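PDB 1XOC: oligopeptide-binding protein AppA from Bacillus subtilis, which binds oligopeptides, tetra- and pentapeptides among them but not tripeptides, for an ABC permease that can replace the Opp system in sporulation and genetic competence. Local coordinates for residues A[34-39]-A[176-181]; A[30-35]-A[46-51]; A[51-56]-A[155-160]. All coordinates share one frame; numbering follows the deposited sequence. Where two conformers were deposited one is given.

The three contacts lie close together. Contacts 1 and 2 start from the loop between strand 23-28 and helix 43-52, and contact 3 follows the chain out of that helix, sharing M51 with contact 2. Contacts 1 and 2 share L34 and F35, with centres about 9 Å apart, and E49 of contact 2 reaches into contact 1, where its OE2 lies 2.8 Å from N36 N. The centre of contact 3 is about 11 Å from that of contact 1 and about 12 Å from that of contact 2. Y53 OH lies 2.8 Å from F35 O, and A157 N hydrogen-bonds to S37 OG. The bound peptide is near: T46 of contact 2 and S155 of contact 3 both touch it.

Contact 1: residues A[34-39]-A[176-181]; sequences LFNSLY and EFNRKK
The carbonyl oxygen of N178 takes the backbone N-H of F35, N to O 2.8 Å, in a fairly straight bond that approaches in the carbonyl plane. A second bond runs beside it through the side chains. A chi1 of -169° puts CG of N36 anti to the backbone N, and from there ND2 donates to OD1 of N178 at 2.9 Å. The bond is nearly straight at hydrogen, and OD1 lies close to the amide plane of N36. The donor stands 36° out of the carbonyl plane of N178, and the two amide planes are 62° apart.

Asparagine suits both places because each amide works at both ends. In N36, OD1 accepts the backbone N-H of L38 (N to OD1 3.1 Å), closing an Asx turn that fixes the amide, while ND2 of N178 is held by the backbone oxygen of E173.

Looser contacts flank these bonds. L34 runs alongside N178, pointing the same way, with its CD1 4.1 Å from CB of N178. The F35 ring turns its edge to the next carbonyl, bringing CE1 to 3.4 Å from R179 O, a buried oxygen with no hydrogen-bonding partner in the model.

Segment 176-181, which opens with a 3-10 turn, is shaped from within: E176 O accepts from the backbone N of R179, K180 and K181, and E176 OE1 forms a salt bridge with R179 NH2 at 3.0 Å. Backbone and side chain of N178 thus fasten the loop between strand 23-28 and helix 43-52 to the one leading to strand 188-194, without regular sheet pairing.

Contact 2: residues A[30-35]-A[46-51]; sequences GEPTLF and TDIENM. With ZN (zinc ion), chain O.
F35 and I48 make the main apolar contact, a CH-pi interaction in which the methyl CG2 of I48 sits over one face of the phenyl ring. CG2 is 3.8 Å from the ring centroid and displaced toward the rim, where CD2 and CE2 are the nearest carbons. The other branch of I48 serves a second partner: with CG1 beside the backbone N and CG2 anti to it (chi1 -56°), CG1 reaches P32 and lies 3.9 Å from its CG, the two side chains crossing at about a right angle. A beta-branched residue is apt here, since its two arms meet an aromatic face and a proline ring at once. W193 and I199 also pack on F35, and Y219 on both P32 and I48.

E49 combines packing with polar chemistry. Its CG lies 3.7 Å from CA of F35, and from there the chain extends to the carboxylate. The hydrogen bonds of OE2 are to S40 OG and to the backbone N of N36, so OE2 of this buried carboxylate is satisfied by the loop that precedes its own helix.

Metal binding occupies another side of the helix. D47 gives the zinc ion one oxygen, OD2 at 2.3 Å, and three waters complete the ligands seen. The same carboxylate is steadied by R508 through OD1 and by Y219 OH through OD2.

T46, one residue before, packs on a basic side chain of the bound peptide. This is loop-on-helix packing in the periplasmic-binding-protein type of fold of solute-binding protein family 5: the loop leaving strand 23-28 folds back on helix 43-52, which also rests on strand 216-221.

Contact 3: residues A[51-56]-A[155-160]; sequences MLYSFL and STAILP
S54 and I158 form the core of a short, roughly antiparallel backbone pairing, partly bridged by water, between the chain leaving helix 43-52 and the chain leaving helix 147-155. The direct bond is I158 N to S54 O, 2.9 Å long and nearly straight, with the donor almost on the extension of the carbonyl bond; CG1 of I158 packs beside the same oxygen. Two waters extend the pairing where the backbones stand too far apart. Water 4 accepts from S54 N at 2.9 Å and donates to I158 O; water 5 accepts from L56 N and donates to T156 O at 2.6 Å.

A157 lies between two aromatic residues. Its methyl CB touches CB of Y53 at 3.4 Å, a tight approach, and meets CE1 of F55 at 3.7 Å. Alanine suits this place because its single carbon meets both residues while its backbone runs past the F55 ring. A chi1 of -56° sets CG of F55 anti to the carbonyl carbon, and the ring beyond it turns its edge to the end of helix 147-155, with S155 O and T156 N near its plane. Farther along, CE1 of Y53 lies 4.0 Å from CD2 of L159, the two side chains crossing at a slant.

A second shell positions these groups. S155 OG is hydrogen-bonded to N151 O and only weakly to the backbone of the bound peptide. A157 N bonds to S37 OG and the Y53 hydroxyl to F35 O, so the loop after strand 23-28 holds both sides. CB of L52 sits over the centre of the Y53 ring.

Contact 1: residues A[34-39]-A[176-181]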
loop_
_atom_site.group_PDB
_atom_site.type_symbol
_atom_site.label_atom_id
_atom_site.label_comp_id
_atom_site.label_asym_id
_atom_site.label_seq_id
_atom_site.Cartn_x
_atom_site.Cartn_y
_atom_site.Cartn_z
ATOM N N LEU A 34 -7.005 -3.055 -11.534
ATOM C CA LEU A 34 -8.355 -2.597 -11.739
ATOM C C LEU A 34 -8.615 -1.343 -10.905
ATOM O O LEU A 34 -7.842 -1.028 -10.039
ATOM C CB LEU A 34 -9.350 -3.702 -11.379
ATOM C CG LEU A 34 -9.740 -3.982 -9.927
ATOM C CD1 LEU A 34 -10.827 -4.979 -9.761
ATOM C CD2 LEU A 34 -8.618 -4.296 -9.027
ATOM N N PHE A 35 -9.715 -0.655 -11.175
ATOM C CA PHE A 35 -10.007 0.617 -10.523
ATOM C C PHE A 35 -11.298 0.499 -9.749
ATOM O O PHE A 35 -12.362 0.808 -10.232
ATOM C CB PHE A 35 -10.102 1.737 -11.553
ATOM C CG PHE A 35 -9.043 1.670 -12.611
ATOM C CD1 PHE A 35 -9.378 1.599 -13.934
ATOM C CD2 PHE A 35 -7.721 1.660 -12.269
ATOM C CE1 PHE A 35 -8.410 1.537 -14.888
ATOM C CE2 PHE A 35 -6.762 1.590 -13.225
ATOM C CZ PHE A 35 -7.117 1.527 -14.539
ATOM N N ASN A 36 -11.156 0.025 -8.531
ATOM C CA ASN A 36 -12.280 -0.201 -7.643
ATOM C C ASN A 36 -11.763 -0.481 -6.236
ATOM O O ASN A 36 -11.146 -1.483 -5.979
ATOM C CB ASN A 36 -13.134 -1.377 -8.124
ATOM C CG ASN A 36 -14.459 -1.482 -7.398
ATOM O OD1 ASN A 36 -14.542 -1.170 -6.192
ATOM N ND2 ASN A 36 -15.517 -1.915 -8.112
ATOM N N SER A 37 -11.955 0.465 -5.319
ATOM C CA SER A 37 -11.354 0.356 -4.010
ATOM C C SER A 37 -11.828 -0.859 -3.193
ATOM O O SER A 37 -11.157 -1.264 -2.238
ATOM C CB SER A 37 -11.578 1.640 -3.243
ATOM O OG SER A 37 -12.924 1.753 -2.898
ATOM N N LEU A 38 -12.967 -1.443 -3.563
ATOM C CA LEU A 38 -13.466 -2.623 -2.855
ATOM C C LEU A 38 -12.657 -3.890 -3.188
ATOM O O LEU A 38 -12.760 -4.892 -2.477
ATOM C CB LEU A 38 -14.953 -2.842 -3.128
ATOM C CG LEU A 38 -15.896 -1.681 -2.782
ATOM C CD1 LEU A 38 -17.313 -1.971 -3.279
ATOM C CD2 LEU A 38 -15.827 -1.469 -1.290
ATOM N N TYR A 39 -11.854 -3.882 -4.263
ATOM C CA TYR A 39 -11.129 -5.037 -4.699
ATOM C C TYR A 39 -9.623 -4.866 -4.818
ATOM O O TYR A 39 -8.891 -5.836 -4.665
ATOM C CB TYR A 39 -11.708 -5.512 -6.045
ATOM C CG TYR A 39 -13.166 -5.897 -5.884
ATOM C CD1 TYR A 39 -14.193 -5.061 -6.297
ATOM C CD2 TYR A 39 -13.516 -7.075 -5.248
ATOM C CE1 TYR A 39 -15.529 -5.424 -6.090
ATOM C CE2 TYR A 39 -14.824 -7.438 -5.047
ATOM C CZ TYR A 39 -15.841 -6.604 -5.459
ATOM O OH TYR A 39 -17.160 -7.015 -5.234
ATOM N N GLU A 176 -16.375 -5.216 -16.580
ATOM C CA GLU A 176 -15.578 -4.297 -17.422
ATOM C C GLU A 176 -15.516 -2.844 -16.898
ATOM O O GLU A 176 -14.602 -2.087 -17.223
ATOM C CB GLU A 176 -16.119 -4.317 -18.865
ATOM C CG GLU A 176 -15.262 -3.501 -19.853
ATOM C CD GLU A 176 -13.879 -4.105 -20.102
ATOM O OE1 GLU A 176 -13.829 -5.252 -20.608
ATOM O OE2 GLU A 176 -12.846 -3.437 -19.847
ATOM N N PHE A 177 -16.493 -2.465 -16.096
ATOM C CA PHE A 177 -16.459 -1.186 -15.422
ATOM C C PHE A 177 -15.103 -0.945 -14.762
ATOM O O PHE A 177 -14.596 0.192 -14.722
ATOM C CB PHE A 177 -17.559 -1.140 -14.356
ATOM C CG PHE A 177 -17.588 0.144 -13.531
ATOM C CD1 PHE A 177 -16.733 0.328 -12.463
ATOM C CD2 PHE A 177 -18.481 1.174 -13.845
ATOM C CE1 PHE A 177 -16.770 1.496 -11.710
ATOM C CE2 PHE A 177 -18.511 2.320 -13.093
ATOM C CZ PHE A 177 -17.658 2.488 -12.052
ATOM N N ASN A 178 -14.535 -1.999 -14.193
ATOM C CA ASN A 178 -13.358 -1.806 -13.311
ATOM C C ASN A 178 -12.051 -1.634 -14.095
ATOM O O ASN A 178 -11.040 -1.333 -13.514
ATOM C CB ASN A 178 -13.225 -3.017 -12.373
ATOM C CG ASN A 178 -14.408 -3.156 -11.432
ATOM O OD1 ASN A 178 -14.878 -2.178 -10.882
ATOM N ND2 ASN A 178 -14.900 -4.372 -11.268
ATOM N N ARG A 179 -12.098 -1.860 -15.404
ATOM C CA ARG A 179 -10.900 -1.798 -16.215
ATOM C C ARG A 179 -10.994 -0.797 -17.351
ATOM O O ARG A 179 -10.218 0.131 -17.404
ATOM C CB ARG A 179 -10.541 -3.174 -16.769
ATOM C CG ARG A 179 -10.178 -4.179 -15.715
ATOM C CD ARG A 179 -9.899 -5.576 -16.240
ATOM N NE ARG A 179 -10.788 -5.925 -17.335
ATOM C CZ ARG A 179 -11.978 -6.472 -17.189
ATOM N NH1 ARG A 179 -12.443 -6.735 -15.984
ATOM N NH2 ARG A 179 -12.713 -6.753 -18.252
ATOM N N LYS A 180 -11.955 -0.985 -18.251
ATOM C CA LYS A 180 -11.987 -0.034 -19.368
ATOM C C LYS A 180 -13.288 0.722 -19.580
ATOM O O LYS A 180 -13.312 1.577 -20.435
ATOM C CB LYS A 180 -11.457 -0.691 -20.652
ATOM C CG LYS A 180 -9.926 -0.908 -20.647
ATOM C CD LYS A 180 -9.396 -1.793 -21.780
ATOM C CE LYS A 180 -7.915 -2.117 -21.589
ATOM N NZ LYS A 180 -7.722 -3.164 -20.581
ATOM N N LYS A 181 -14.207 0.652 -18.630
ATOM C CA LYS A 181 -15.335 1.558 -18.628
ATOM C C LYS A 181 -15.635 2.192 -17.276
ATOM O O LYS A 181 -16.783 2.292 -16.899
ATOM C CB LYS A 181 -16.585 0.851 -19.140
ATOM C CG LYS A 181 -16.454 0.396 -20.573
ATOM C CD LYS A 181 -17.805 0.263 -21.214
ATOM C CE LYS A 181 -18.483 -0.980 -20.734
ATOM N NZ LYS A 181 -19.974 -0.871 -20.812
#

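Contact 2: residues A[30-35]-A[46-51]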
loop_
_atom_site.group_PDB
_atom_site.type_symbol
_atom_site.label_atom_id
_atom_site.label_comp_id
_atom_site.label_asym_id
_atom_site.label_seq_id
_atom_site.Cartn_x
_atom_site.Cartn_y
_atom_site.Cartn_z
ATOM N N GLY A 30 5.006 -0.144 -11.994
ATOM C CA GLY A 30 3.985 -1.189 -11.816
ATOM C C GLY A 30 2.679 -0.837 -12.525
ATOM O O GLY A 30 2.206 0.278 -12.429
ATOM N N GLU A 31 2.124 -1.794 -13.257
ATOM C CA GLU A 31 0.837 -1.584 -13.918
ATOM C C GLU A 31 -0.317 -1.889 -12.993
ATOM O O GLU A 31 -0.283 -2.903 -12.297
ATOM C CB GLU A 31 0.734 -2.473 -15.147
ATOM C CG GLU A 31 -0.424 -2.141 -16.057
ATOM C CD GLU A 31 -0.280 -2.777 -17.413
ATOM O OE1 GLU A 31 0.550 -3.713 -17.577
ATOM O OE2 GLU A 31 -1.022 -2.339 -18.310
ATOM N N PRO A 32 -1.362 -1.030 -12.994
ATOM C CA PRO A 32 -2.551 -1.372 -12.228
ATOM C C PRO A 32 -3.256 -2.644 -12.686
ATOM O O PRO A 32 -3.006 -3.193 -13.818
ATOM C CB PRO A 32 -3.477 -0.164 -12.446
ATOM C CG PRO A 32 -2.580 0.942 -12.859
ATOM C CD PRO A 32 -1.516 0.279 -13.674
ATOM N N THR A 33 -4.169 -3.100 -11.839
ATOM C CA THR A 33 -4.987 -4.277 -12.103
ATOM C C THR A 33 -6.438 -3.885 -12.395
ATOM O O THR A 33 -7.028 -4.316 -13.363
ATOM C CB THR A 33 -4.936 -5.196 -10.888
ATOM O OG1 THR A 33 -3.614 -5.699 -10.741
ATOM C CG2 THR A 33 -5.788 -6.432 -11.084
ATOM N N LEU A 34 -7.005 -3.055 -11.534
ATOM C CA LEU A 34 -8.355 -2.597 -11.739
ATOM C C LEU A 34 -8.615 -1.343 -10.905
ATOM O O LEU A 34 -7.842 -1.028 -10.039
ATOM C CB LEU A 34 -9.350 -3.702 -11.379
ATOM C CG LEU A 34 -9.740 -3.982 -9.927
ATOM C CD1 LEU A 34 -10.827 -4.979 -9.761
ATOM C CD2 LEU A 34 -8.618 -4.296 -9.027
ATOM N N PHE A 35 -9.715 -0.655 -11.175
ATOM C CA PHE A 35 -10.007 0.617 -10.523
ATOM C C PHE A 35 -11.298 0.499 -9.749
ATOM O O PHE A 35 -12.362 0.808 -10.232
ATOM C CB PHE A 35 -10.102 1.737 -11.553
ATOM C CG PHE A 35 -9.043 1.670 -12.611
ATOM C CD1 PHE A 35 -9.378 1.599 -13.934
ATOM C CD2 PHE A 35 -7.721 1.660 -12.269
ATOM C CE1 PHE A 35 -8.410 1.537 -14.888
ATOM C CE2 PHE A 35 -6.762 1.590 -13.225
ATOM C CZ PHE A 35 -7.117 1.527 -14.539
ATOM N N THR A 46 -4.527 2.009 -6.800
ATOM C CA THR A 46 -5.027 3.061 -5.934
ATOM C C THR A 46 -4.702 4.460 -6.514
ATOM O O THR A 46 -5.498 5.402 -6.399
ATOM C CB THR A 46 -4.516 2.897 -4.496
ATOM O OG1 THR A 46 -4.965 1.641 -3.976
ATOM C CG2 THR A 46 -5.047 3.966 -3.559
ATOM N N ASP A 47 -3.530 4.619 -7.120
ATOM C CA ASP A 47 -3.180 5.895 -7.766
ATOM C C ASP A 47 -4.237 6.323 -8.792
ATOM O O ASP A 47 -4.603 7.519 -8.860
ATOM C CB ASP A 47 -1.839 5.818 -8.506
ATOM C CG ASP A 47 -0.627 5.871 -7.595
ATOM O OD1 ASP A 47 -0.706 6.364 -6.432
ATOM O OD2 ASP A 47 0.429 5.455 -8.137
ATOM N N ILE A 48 -4.693 5.390 -9.615
ATOM C CA ILE A 48 -5.664 5.741 -10.642
ATOM C C ILE A 48 -7.051 6.005 -9.994
ATOM O O ILE A 48 -7.758 6.957 -10.373
ATOM C CB ILE A 48 -5.719 4.659 -11.687
ATOM C CG1 ILE A 48 -4.329 4.428 -12.265
ATOM C CG2 ILE A 48 -6.732 5.030 -12.776
ATOM C CD1 ILE A 48 -3.771 5.548 -13.042
ATOM N N GLU A 49 -7.446 5.147 -9.044
ATOM C CA GLU A 49 -8.709 5.317 -8.332
ATOM C C GLU A 49 -8.865 6.709 -7.718
ATOM O O GLU A 49 -9.933 7.311 -7.777
ATOM C CB GLU A 49 -8.801 4.267 -7.204
ATOM C CG GLU A 49 -8.992 2.852 -7.713
ATOM C CD GLU A 49 -8.777 1.799 -6.643
ATOM O OE1 GLU A 49 -8.529 2.156 -5.482
ATOM O OE2 GLU A 49 -8.858 0.586 -6.947
ATOM N N ASN A 50 -7.780 7.221 -7.170
ATOM C CA ASN A 50 -7.836 8.542 -6.519
ATOM C C ASN A 50 -7.986 9.695 -7.507
ATOM O O ASN A 50 -8.324 10.816 -7.091
ATOM C CB ASN A 50 -6.673 8.727 -5.547
ATOM C CG ASN A 50 -6.954 8.037 -4.227
ATOM O OD1 ASN A 50 -6.854 6.816 -4.104
ATOM N ND2 ASN A 50 -7.405 8.802 -3.271
ATOM N N MET A 51 -7.738 9.456 -8.795
ATOM C CA MET A 51 -8.005 10.441 -9.852
ATOM C C MET A 51 -9.388 10.284 -10.434
ATOM O O MET A 51 -10.014 11.260 -10.824
ATOM C CB MET A 51 -6.946 10.369 -10.964
ATOM C CG MET A 51 -5.628 10.925 -10.493
ATOM S SD MET A 51 -4.336 11.042 -11.751
ATOM C CE MET A 51 -3.949 9.319 -11.958
HETATM ZN ZN ZN O . 2.301 5.893 -6.851
HETATM O O HOH W 1 4.593 6.479 -7.412
HETATM O O HOH W 2 2.888 7.220 -8.720
HETATM O O HOH W 3 2.277 3.801 -6.162
#

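Contact 3: residues A[51-56]-A[155-160]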
loop_
_atom_site.group_PDB
_atom_site.type_symbol
_atom_site.label_atom_id
_atom_site.label_comp_id
_atom_site.label_asym_id
_atom_site.label_seq_id
_atom_site.Cartn_x
_atom_site.Cartn_y
_atom_site.Cartn_z
ATOM N N MET A 51 -7.738 9.456 -8.795
ATOM C CA MET A 51 -8.005 10.441 -9.852
ATOM C C MET A 51 -9.388 10.284 -10.434
ATOM O O MET A 51 -10.014 11.260 -10.824
ATOM C CB MET A 51 -6.946 10.369 -10.964
ATOM C CG MET A 51 -5.628 10.925 -10.493
ATOM S SD MET A 51 -4.336 11.042 -11.751
ATOM C CE MET A 51 -3.949 9.319 -11.958
ATOM N N LEU A 52 -9.854 9.035 -10.568
ATOM C CA LEU A 52 -11.185 8.770 -11.177
ATOM C C LEU A 52 -12.402 9.011 -10.289
ATOM O O LEU A 52 -13.480 9.311 -10.810
ATOM C CB LEU A 52 -11.289 7.312 -11.666
ATOM C CG LEU A 52 -10.391 6.858 -12.808
ATOM C CD1 LEU A 52 -10.410 5.380 -13.006
ATOM C CD2 LEU A 52 -10.824 7.592 -14.030
ATOM N N TYR A 53 -12.262 8.772 -8.972
ATOM C CA TYR A 53 -13.388 8.688 -8.060
ATOM C C TYR A 53 -13.303 9.762 -7.018
ATOM O O TYR A 53 -12.255 10.400 -6.852
ATOM C CB TYR A 53 -13.402 7.311 -7.372
ATOM C CG TYR A 53 -13.526 6.180 -8.345
ATOM C CD1 TYR A 53 -14.690 6.022 -9.087
ATOM C CD2 TYR A 53 -12.519 5.261 -8.474
ATOM C CE1 TYR A 53 -14.826 4.998 -10.004
ATOM C CE2 TYR A 53 -12.644 4.237 -9.376
ATOM C CZ TYR A 53 -13.791 4.112 -10.114
ATOM O OH TYR A 53 -13.881 3.035 -11.003
ATOM N N SER A 54 -14.401 9.905 -6.284
ATOM C CA SER A 54 -14.469 10.723 -5.094
ATOM C C SER A 54 -14.686 9.833 -3.856
ATOM O O SER A 54 -15.181 8.703 -3.949
ATOM C CB SER A 54 -15.596 11.729 -5.194
ATOM O OG SER A 54 -15.447 12.583 -6.312
ATOM N N PHE A 55 -14.387 10.456 -2.708
ATOM C CA PHE A 55 -14.358 9.821 -1.392
ATOM C C PHE A 55 -14.997 10.783 -0.396
ATOM O O PHE A 55 -14.860 12.001 -0.508
ATOM C CB PHE A 55 -12.898 9.556 -0.990
ATOM C CG PHE A 55 -12.139 8.706 -2.034
ATOM C CD1 PHE A 55 -11.911 7.334 -1.857
ATOM C CD2 PHE A 55 -11.651 9.313 -3.172
ATOM C CE1 PHE A 55 -11.250 6.602 -2.869
ATOM C CE2 PHE A 55 -10.999 8.544 -4.165
ATOM C CZ PHE A 55 -10.799 7.256 -3.982
ATOM N N LEU A 56 -15.671 10.230 0.604
ATOM C CA LEU A 56 -16.336 11.055 1.574
ATOM C C LEU A 56 -15.343 11.974 2.300
ATOM O O LEU A 56 -15.645 13.137 2.627
ATOM C CB LEU A 56 -17.105 10.194 2.587
ATOM C CG LEU A 56 -18.372 9.583 1.977
ATOM C CD1 LEU A 56 -19.003 8.566 2.940
ATOM C CD2 LEU A 56 -19.376 10.622 1.487
ATOM N N SER A 155 -10.919 5.788 2.034
ATOM C CA SER A 155 -10.461 4.672 1.158
ATOM C C SER A 155 -11.496 4.147 0.205
ATOM O O SER A 155 -11.152 3.420 -0.755
ATOM C CB SER A 155 -9.996 3.520 2.029
ATOM O OG SER A 155 -8.938 3.938 2.860
ATOM N N THR A 156 -12.757 4.512 0.433
ATOM C CA THR A 156 -13.875 3.957 -0.294
ATOM C C THR A 156 -14.351 4.881 -1.423
ATOM O O THR A 156 -15.038 5.881 -1.192
ATOM C CB THR A 156 -15.032 3.607 0.613
ATOM O OG1 THR A 156 -14.538 2.843 1.718
ATOM C CG2 THR A 156 -16.139 2.798 -0.132
ATOM N N ALA A 157 -13.951 4.520 -2.640
ATOM C CA ALA A 157 -14.380 5.244 -3.841
ATOM C C ALA A 157 -15.850 5.041 -4.093
ATOM O O ALA A 157 -16.302 3.900 -4.135
ATOM C CB ALA A 157 -13.598 4.763 -5.071
ATOM N N ILE A 158 -16.594 6.144 -4.303
ATOM C CA ILE A 158 -18.033 6.063 -4.481
ATOM C C ILE A 158 -18.358 5.648 -5.936
ATOM O O ILE A 158 -17.983 6.318 -6.925
ATOM C CB ILE A 158 -18.747 7.402 -4.050
ATOM C CG1 ILE A 158 -18.415 7.773 -2.600
ATOM C CG2 ILE A 158 -20.211 7.265 -4.253
ATOM C CD1 ILE A 158 -18.638 6.701 -1.597
ATOM N N LEU A 159 -19.103 4.549 -6.042
ATOM C CA LEU A 159 -19.460 3.980 -7.341
ATOM C C LEU A 159 -20.897 4.325 -7.744
ATOM O O LEU A 159 -21.755 4.522 -6.881
ATOM C CB LEU A 159 -19.309 2.460 -7.293
ATOM C CG LEU A 159 -17.947 1.908 -6.859
ATOM C CD1 LEU A 159 -18.041 0.396 -6.714
ATOM C CD2 LEU A 159 -16.871 2.265 -7.855
ATOM N N PRO A 160 -21.187 4.382 -9.060
ATOM C CA PRO A 160 -22.515 4.707 -9.544
ATOM C C PRO A 160 -23.498 3.522 -9.524
ATOM O O PRO A 160 -23.376 2.569 -10.318
ATOM C CB PRO A 160 -22.252 5.173 -10.979
ATOM C CG PRO A 160 -21.032 4.465 -11.377
ATOM C CD PRO A 160 -20.214 4.284 -10.147
HETATM O O HOH W 4 -16.791 8.700 -7.465
HETATM O O HOH W 5 -15.789 7.277 0.931
#